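Local coordinates for GTP-binding protein (Thermus thermophilus, PDB 2DBY) that binds GDP and, as a member of the YchF/OLA1 subfamily of OBG GTPases, is probably an ATPase that associates with the ribosome, at residues Met1-Gly5 / Ala281-Leu285. Sequence-based numbering, arbitrary orientation.
Sequences MLAVG and ALDLL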
loop_
_atom_site.group_PDB
_atom_site.type_symbol
_atom_site.label_atom_id
_atom_site.label_comp_id
_atom_site.label_asym_id
_atom_site.label_seq_id
_atom_site.Cartn_x
_atom_site.Cartn_y
_atom_site.Cartn_z
HETATM N N MSE A 1 -5.668 -3.405 9.174
HETATM C CA MSE A 1 -4.210 -3.603 8.912
HETATM C C MSE A 1 -3.752 -2.695 7.772
HETATM O O MSE A 1 -4.397 -2.637 6.708
HETATM C CB MSE A 1 -3.926 -5.059 8.510
HETATM C CG MSE A 1 -3.270 -5.942 9.573
HETATM SE SE MSE A 1 -2.664 -7.618 8.764
HETATM C CE MSE A 1 -4.410 -8.267 8.204
ATOM N N LEU A 2 -2.640 -1.992 7.993
ATOM C CA LEU A 2 -2.068 -1.120 6.967
ATOM C C LEU A 2 -1.317 -2.102 6.060
ATOM O O LEU A 2 -0.083 -2.188 6.088
ATOM C CB LEU A 2 -1.070 -0.145 7.594
ATOM C CG LEU A 2 -0.651 0.942 6.612
ATOM C CD1 LEU A 2 -1.888 1.718 6.153
ATOM C CD2 LEU A 2 0.356 1.849 7.269
ATOM N N ALA A 3 -2.067 -2.850 5.257
ATOM C CA ALA A 3 -1.462 -3.862 4.425
ATOM C C ALA A 3 -2.252 -4.071 3.140
ATOM O O ALA A 3 -3.412 -3.657 3.030
ATOM C CB ALA A 3 -1.393 -5.194 5.196
ATOM N N VAL A 4 -1.614 -4.747 2.194
ATOM C CA VAL A 4 -2.225 -5.047 0.898
ATOM C C VAL A 4 -2.577 -6.539 0.919
ATOM O O VAL A 4 -1.714 -7.386 1.180
ATOM C CB VAL A 4 -1.248 -4.803 -0.257
ATOM C CG1 VAL A 4 -1.902 -5.188 -1.605
ATOM C CG2 VAL A 4 -0.798 -3.333 -0.253
ATOM N N GLY A 5 -3.838 -6.851 0.653
ATOM C CA GLY A 5 -4.264 -8.244 0.640
ATOM C C GLY A 5 -4.157 -8.786 -0.782
ATOM O O GLY A 5 -4.752 -8.215 -1.698
ATOM N N ALA A 281 -1.089 2.694 -3.150
ATOM C CA ALA A 281 -2.472 2.296 -2.883
ATOM C C ALA A 281 -2.855 2.611 -1.450
ATOM O O ALA A 281 -3.996 3.027 -1.172
ATOM C CB ALA A 281 -2.655 0.790 -3.154
ATOM N N LEU A 282 -1.920 2.411 -0.530
ATOM C CA LEU A 282 -2.169 2.663 0.885
ATOM C C LEU A 282 -2.020 4.157 1.229
ATOM O O LEU A 282 -2.181 4.551 2.389
ATOM C CB LEU A 282 -1.221 1.821 1.757
ATOM C CG LEU A 282 -1.420 0.298 1.660
ATOM C CD1 LEU A 282 -0.309 -0.462 2.406
ATOM C CD2 LEU A 282 -2.775 -0.059 2.215
ATOM N N ASP A 283 -1.723 4.966 0.211
ATOM C CA ASP A 283 -1.539 6.425 0.345
ATOM C C ASP A 283 -0.477 6.765 1.382
ATOM O O ASP A 283 -0.688 7.602 2.258
ATOM C CB ASP A 283 -2.852 7.089 0.748
ATOM C CG ASP A 283 -2.863 8.585 0.472
ATOM O OD1 ASP A 283 -3.733 9.276 1.040
ATOM O OD2 ASP A 283 -2.017 9.072 -0.319
ATOM N N LEU A 284 0.685 6.137 1.257
ATOM C CA LEU A 284 1.743 6.339 2.234
ATOM C C LEU A 284 2.876 7.214 1.738
ATOM O O LEU A 284 3.032 7.434 0.535
ATOM C CB LEU A 284 2.315 4.981 2.627
ATOM C CG LEU A 284 1.277 3.969 3.103
ATOM C CD1 LEU A 284 1.963 2.621 3.307
ATOM C CD2 LEU A 284 0.628 4.472 4.397
ATOM N N LEU A 285 3.658 7.721 2.686
ATOM C CA LEU A 285 4.835 8.524 2.350
ATOM C C LEU A 285 5.951 8.153 3.309
ATOM O O LEU A 285 5.711 7.624 4.404
ATOM C CB LEU A 285 4.525 10.032 2.382
ATOM C CG LEU A 285 3.922 10.731 3.598
ATOM C CD1 LEU A 285 5.018 11.045 4.610
ATOM C CD2 LEU A 285 3.232 12.033 3.135
#
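The backbones come closest at Leu2 and Leu282, whose CA atoms are 7.2 Å apart, and no hydrogen bond joins Met1-Gly5 to Ala281-Leu285; the chain makes an inverse gamma turn centred on Leu2, and a Schellman motif ends helix 270-281 with Asp283 at positive phi. Methyl groups of Leu2, Val4, Leu282 and Leu284 carry the contact, with two backbone carbonyl oxygens alongside Leu282. Leu282 points toward the first segment, and its methyls divide. Leu282 CD2 sits 3.7 Å from Ala3 O, while Leu282 CD1 lies 3.9 Å from Val4 CG2 and 4.1 Å from Leu2 O, the side chains of Val4 and Leu282 crossing at a slant. Val4 offers this methyl because its other branch, CG1, is anti to the backbone N (chi1 178°). Leu2 starts out alongside the second segment rather than at it, but with CG anti to its own N (chi1 -169°) the branch swings across to meet Leu284 tip to tip, Leu2 CD2 to Leu284 CD2 at 3.9 Å. Leu2 CD1 lies 4.1 Å from Leu284 CD2, which thus rests against both ends of the Leu2 fork. Replacing Leu282 with an alanine would remove both methyls, which would probably leave Val4 CG2 without its partner here and open a gap over the carbonyls of Leu2 and Ala3. Ala102 also touches Leu282, and Arg301 touches both Leu2 and Leu284. Strand 3-7, which leads to the P-loop, runs between parallel strands 66-75 and 102-108; the end of helix 270-281 and the turn into strand 284-290 lie against its beginning, and 284-290 joins the same sheet through strand 295-301.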